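Local coordinates for multifunctional non-homologous end joining DNA repair protein LigD (Mycobacterium tuberculosis, PDB 2IRU) that probably serves, through this N-terminal polymerase domain, as the manganese-dependent gap-filling polymerase of a multifunctional enzyme that repairs DNA double-strand breaks together with Ku, at residues 137-151 with 223-235. Numbering follows the deposited sequence.
Sequences LVFDLDPGEGVMMAQ and RAGKVFVDWSQNS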
loop_
_atom_site.group_PDB
_atom_site.type_symbol
_atom_site.label_atom_id
_atom_site.label_comp_id
_atom_site.label_asym_id
_atom_site.label_seq_id
_atom_site.Cartn_x
_atom_site.Cartn_y
_atom_site.Cartn_z
ATOM N N LEU A 137 11.459 -0.311 -3.438
ATOM C CA LEU A 137 11.556 -0.273 -1.976
ATOM C C LEU A 137 10.377 0.490 -1.363
ATOM O O LEU A 137 9.825 1.417 -1.964
ATOM C CB LEU A 137 12.859 0.425 -1.515
ATOM C CG LEU A 137 14.226 -0.018 -2.037
ATOM C CD1 LEU A 137 15.335 0.874 -1.434
ATOM C CD2 LEU A 137 14.467 -1.472 -1.716
ATOM N N VAL A 138 10.007 0.116 -0.147
ATOM C CA VAL A 138 9.075 0.934 0.609
ATOM C C VAL A 138 9.678 1.251 1.963
ATOM O O VAL A 138 10.343 0.395 2.592
ATOM C CB VAL A 138 7.686 0.272 0.789
ATOM C CG1 VAL A 138 7.786 -0.921 1.709
ATOM C CG2 VAL A 138 6.663 1.277 1.326
ATOM N N PHE A 139 9.499 2.495 2.379
ATOM C CA PHE A 139 9.815 2.913 3.743
ATOM C C PHE A 139 8.536 3.398 4.420
ATOM O O PHE A 139 7.764 4.153 3.815
ATOM C CB PHE A 139 10.847 4.035 3.754
ATOM C CG PHE A 139 12.152 3.632 3.164
ATOM C CD1 PHE A 139 13.196 3.195 3.980
ATOM C CD2 PHE A 139 12.354 3.709 1.777
ATOM C CE1 PHE A 139 14.419 2.808 3.389
ATOM C CE2 PHE A 139 13.547 3.346 1.196
ATOM C CZ PHE A 139 14.590 2.892 2.002
ATOM N N ASP A 140 8.303 2.945 5.647
ATOM C CA ASP A 140 7.155 3.407 6.424
ATOM C C ASP A 140 7.746 4.360 7.458
ATOM O O ASP A 140 8.504 3.928 8.329
ATOM C CB ASP A 140 6.512 2.218 7.150
ATOM C CG ASP A 140 5.332 2.605 8.035
ATOM O OD1 ASP A 140 4.942 3.806 8.169
ATOM O OD2 ASP A 140 4.787 1.642 8.629
ATOM N N LEU A 141 7.410 5.646 7.332
ATOM C CA LEU A 141 7.876 6.656 8.255
ATOM C C LEU A 141 6.804 6.880 9.296
ATOM O O LEU A 141 5.733 7.428 8.990
ATOM C CB LEU A 141 8.189 7.960 7.500
ATOM C CG LEU A 141 9.604 8.019 6.911
ATOM C CD1 LEU A 141 9.956 6.883 5.946
ATOM C CD2 LEU A 141 9.783 9.383 6.229
ATOM N N ASP A 142 7.066 6.409 10.509
ATOM C CA ASP A 142 6.062 6.469 11.551
ATOM C C ASP A 142 6.457 7.499 12.603
ATOM O O ASP A 142 7.461 7.283 13.314
ATOM C CB ASP A 142 5.848 5.101 12.202
ATOM C CG ASP A 142 4.614 5.090 13.118
ATOM O OD1 ASP A 142 3.464 5.130 12.604
ATOM O OD2 ASP A 142 4.801 5.080 14.355
ATOM N N PRO A 143 5.715 8.632 12.680
ATOM C CA PRO A 143 6.066 9.718 13.598
ATOM C C PRO A 143 5.791 9.368 15.065
ATOM O O PRO A 143 4.651 9.038 15.426
ATOM C CB PRO A 143 5.172 10.886 13.135
ATOM C CG PRO A 143 3.952 10.196 12.550
ATOM C CD PRO A 143 4.510 8.958 11.880
ATOM N N GLY A 144 6.829 9.450 15.901
ATOM C CA GLY A 144 6.694 9.215 17.343
ATOM C C GLY A 144 5.965 10.321 18.093
ATOM O O GLY A 144 5.542 11.327 17.509
ATOM N N GLU A 145 5.822 10.129 19.402
ATOM C CA GLU A 145 5.124 11.080 20.260
ATOM C C GLU A 145 5.736 12.475 20.132
ATOM O O GLU A 145 6.961 12.636 20.208
ATOM C CB GLU A 145 5.126 10.597 21.715
ATOM C CG GLU A 145 4.201 11.384 22.659
ATOM C CD GLU A 145 2.741 11.415 22.189
ATOM O OE1 GLU A 145 2.306 10.479 21.470
ATOM O OE2 GLU A 145 2.026 12.383 22.555
ATOM N N GLY A 146 4.873 13.458 19.877
ATOM C CA GLY A 146 5.277 14.854 19.735
ATOM C C GLY A 146 5.964 15.309 18.450
ATOM O O GLY A 146 6.413 16.465 18.363
ATOM N N VAL A 147 6.069 14.423 17.461
ATOM C CA VAL A 147 6.684 14.786 16.184
ATOM C C VAL A 147 5.694 15.550 15.287
ATOM O O VAL A 147 4.608 15.038 14.977
ATOM C CB VAL A 147 7.227 13.533 15.432
ATOM C CG1 VAL A 147 7.811 13.935 14.103
ATOM C CG2 VAL A 147 8.285 12.801 16.263
ATOM N N MET A 148 6.086 16.759 14.868
ATOM C CA MET A 148 5.271 17.618 13.988
ATOM C C MET A 148 5.482 17.298 12.496
ATOM O O MET A 148 6.429 16.581 12.128
ATOM C CB MET A 148 5.568 19.105 14.255
ATOM C CG MET A 148 5.432 19.554 15.725
ATOM S SD MET A 148 3.726 19.639 16.341
ATOM C CE MET A 148 3.991 20.056 18.065
ATOM N N MET A 149 4.601 17.840 11.647
ATOM C CA MET A 149 4.706 17.680 10.191
ATOM C C MET A 149 6.061 18.071 9.631
ATOM O O MET A 149 6.668 17.292 8.917
ATOM C CB MET A 149 3.620 18.469 9.453
ATOM C CG MET A 149 2.604 17.649 8.641
ATOM S SD MET A 149 3.111 16.088 7.864
ATOM C CE MET A 149 2.276 14.985 9.021
ATOM N N ALA A 150 6.541 19.273 9.950
ATOM C CA ALA A 150 7.841 19.725 9.422
ATOM C C ALA A 150 8.967 18.711 9.696
ATOM O O ALA A 150 9.834 18.511 8.845
ATOM C CB ALA A 150 8.213 21.111 9.950
ATOM N N GLN A 151 8.952 18.078 10.872
ATOM C CA GLN A 151 9.964 17.050 11.182
ATOM C C GLN A 151 9.798 15.809 10.294
ATOM O O GLN A 151 10.777 15.310 9.748
ATOM C CB GLN A 151 9.984 16.661 12.678
ATOM C CG GLN A 151 11.070 15.595 13.008
ATOM C CD GLN A 151 11.064 15.083 14.461
ATOM O OE1 GLN A 151 10.542 15.732 15.366
ATOM N NE2 GLN A 151 11.659 13.904 14.678
ATOM N N ARG A 223 11.478 5.783 20.891
ATOM C CA ARG A 223 10.575 6.212 19.824
ATOM C C ARG A 223 10.110 7.660 19.935
ATOM O O ARG A 223 9.936 8.328 18.913
ATOM C CB ARG A 223 9.378 5.261 19.693
ATOM C CG ARG A 223 9.774 3.917 19.083
ATOM C CD ARG A 223 9.918 3.996 17.569
ATOM N NE ARG A 223 8.814 3.298 16.914
ATOM C CZ ARG A 223 7.676 3.848 16.485
ATOM N NH1 ARG A 223 7.436 5.153 16.605
ATOM N NH2 ARG A 223 6.766 3.069 15.912
ATOM N N ALA A 224 9.916 8.142 21.163
ATOM C CA ALA A 224 9.328 9.462 21.361
ATOM C C ALA A 224 10.212 10.546 20.741
ATOM O O ALA A 224 11.444 10.480 20.847
ATOM C CB ALA A 224 9.095 9.728 22.837
ATOM N N GLY A 225 9.575 11.515 20.082
ATOM C CA GLY A 225 10.275 12.667 19.499
ATOM C C GLY A 225 11.011 12.344 18.208
ATOM O O GLY A 225 11.650 13.217 17.625
ATOM N N LYS A 226 10.918 11.089 17.768
ATOM C CA LYS A 226 11.607 10.632 16.548
ATOM C C LYS A 226 10.677 10.032 15.514
ATOM O O LYS A 226 9.631 9.457 15.850
ATOM C CB LYS A 226 12.694 9.595 16.880
ATOM C CG LYS A 226 13.712 10.133 17.873
ATOM C CD LYS A 226 14.843 9.176 18.177
ATOM C CE LYS A 226 15.670 9.841 19.274
ATOM N NZ LYS A 226 16.684 8.987 19.940
ATOM N N VAL A 227 11.084 10.158 14.252
ATOM C CA VAL A 227 10.488 9.383 13.160
ATOM C C VAL A 227 11.136 8.001 13.103
ATOM O O VAL A 227 12.358 7.870 12.972
ATOM C CB VAL A 227 10.622 10.088 11.786
ATOM C CG1 VAL A 227 10.005 9.222 10.642
ATOM C CG2 VAL A 227 9.977 11.460 11.832
ATOM N N PHE A 228 10.310 6.968 13.185
ATOM C CA PHE A 228 10.797 5.618 12.995
ATOM C C PHE A 228 10.797 5.350 11.485
ATOM O O PHE A 228 9.748 5.363 10.845
ATOM C CB PHE A 228 9.871 4.628 13.714
ATOM C CG PHE A 228 10.178 3.188 13.429
ATOM C CD1 PHE A 228 11.486 2.764 13.200
ATOM C CD2 PHE A 228 9.143 2.253 13.390
ATOM C CE1 PHE A 228 11.777 1.395 12.929
ATOM C CE2 PHE A 228 9.419 0.897 13.128
ATOM C CZ PHE A 228 10.730 0.479 12.891
ATOM N N VAL A 229 11.990 5.187 10.927
ATOM C CA VAL A 229 12.135 4.901 9.503
ATOM C C VAL A 229 12.166 3.386 9.345
ATOM O O VAL A 229 13.218 2.765 9.444
ATOM C CB VAL A 229 13.393 5.552 8.912
ATOM C CG1 VAL A 229 13.536 5.253 7.441
ATOM C CG2 VAL A 229 13.315 7.044 9.107
ATOM N N ASP A 230 10.989 2.828 9.127
ATOM C CA ASP A 230 10.826 1.387 9.115
ATOM C C ASP A 230 11.146 0.841 7.715
ATOM O O ASP A 230 10.432 1.125 6.722
ATOM C CB ASP A 230 9.381 1.021 9.537
ATOM C CG ASP A 230 9.181 -0.491 9.758
ATOM O OD1 ASP A 230 10.141 -1.263 9.647
ATOM O OD2 ASP A 230 8.033 -0.911 10.023
ATOM N N TRP A 231 12.237 0.066 7.675
ATOM C CA TRP A 231 12.752 -0.598 6.478
ATOM C C TRP A 231 12.258 -2.039 6.389
ATOM O O TRP A 231 12.523 -2.713 5.371
ATOM C CB TRP A 231 14.293 -0.633 6.543
ATOM C CG TRP A 231 14.772 -1.030 7.922
ATOM C CD1 TRP A 231 15.111 -0.185 8.959
ATOM C CD2 TRP A 231 14.942 -2.365 8.426
ATOM N NE1 TRP A 231 15.489 -0.924 10.064
ATOM C CE2 TRP A 231 15.376 -2.259 9.767
ATOM C CE3 TRP A 231 14.757 -3.644 7.879
ATOM C CZ2 TRP A 231 15.651 -3.382 10.554
ATOM C CZ3 TRP A 231 15.017 -4.765 8.675
ATOM C CH2 TRP A 231 15.448 -4.626 9.994
ATOM N N SER A 232 11.552 -2.509 7.427
ATOM C CA SER A 232 11.263 -3.952 7.601
ATOM C C SER A 232 10.197 -4.493 6.637
ATOM O O SER A 232 10.067 -5.727 6.437
ATOM C CB SER A 232 10.839 -4.268 9.047
ATOM O OG SER A 232 9.567 -3.731 9.331
ATOM N N GLN A 233 9.384 -3.592 6.088
ATOM C CA GLN A 233 8.327 -4.008 5.134
ATOM C C GLN A 233 8.825 -4.458 3.747
ATOM O O GLN A 233 8.045 -4.927 2.894
ATOM C CB GLN A 233 7.218 -2.962 5.054
ATOM C CG GLN A 233 6.588 -2.801 6.413
ATOM C CD GLN A 233 5.660 -1.653 6.501
ATOM O OE1 GLN A 233 4.804 -1.457 5.633
ATOM N NE2 GLN A 233 5.807 -0.870 7.573
ATOM N N ASN A 234 10.130 -4.356 3.537
ATOM C CA ASN A 234 10.753 -4.910 2.338
ATOM C C ASN A 234 10.946 -6.419 2.443
ATOM O O ASN A 234 11.290 -7.063 1.449
ATOM C CB ASN A 234 12.051 -4.163 2.010
ATOM C CG ASN A 234 11.784 -2.695 1.673
ATOM O OD1 ASN A 234 11.247 -2.393 0.621
ATOM N ND2 ASN A 234 12.128 -1.779 2.597
ATOM N N SER A 235 10.747 -6.987 3.635
ATOM C CA SER A 235 10.780 -8.457 3.741
ATOM C C SER A 235 9.722 -9.080 2.821
ATOM O O SER A 235 8.585 -8.586 2.719
ATOM C CB SER A 235 10.572 -8.918 5.185
ATOM O OG SER A 235 11.724 -8.625 5.976
HETATM O O HOH W 1 9.769 -0.842 5.064
HETATM O O HOH W 2 6.078 0.768 11.258
#
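D142 OD2 sits at the edge of the R223 guanidinium, while CB of F228 lies 3.5 Å above one face of it, over the centre; the F228 ring in turn carries CB of D230 on one of its own faces. The planes of the D142 carboxylate and the R223 guanidinium are 81° apart, and the salt bridge from NH2 of R223 to OD2 of D142, 3.2 Å long, reaches the oxygen from above the carboxylate plane.

These groups lie along an antiparallel strand pair in the primase-polymerase domain, of the archaeo-eukaryotic primase type. Main-chain bonds join D140 to D230 and D142 to F228 in both directions, placing three aspartates on one face as the probable manganese site, as in related LigD polymerases. OD2 of D140 and OD2 of D230 are 4.4 Å apart, bridged by a water that donates to both. Q233 NE2 hydrogen-bonds to D140 OD2 at 2.9 Å, on the anti lone pair of that oxygen, with the amide and carboxylate planes 85° apart; OE1 of Q233 is hydrogen-bonded to OG1 of T240. OD1 of D230 accepts from the backbone N of S232, which makes an Asx turn, and also from S232 OG; the two bonds limit the carboxylate's rotation.

On the opposite face, L141 CB packs on V227 CG1 at 3.8 Å, against helix 149-164. Q151, with CG anti to the backbone N (chi1 -179°) and the chain extended beyond it, sends NE2 to G225 O in a hydrogen bond. Beyond the end of strand 227-230, the N234 side-chain amide continues the pairing with V138: OD1 accepts V138 N in the carbonyl plane, on a lone pair, and ND2 reaches V138 O at 2.8 Å.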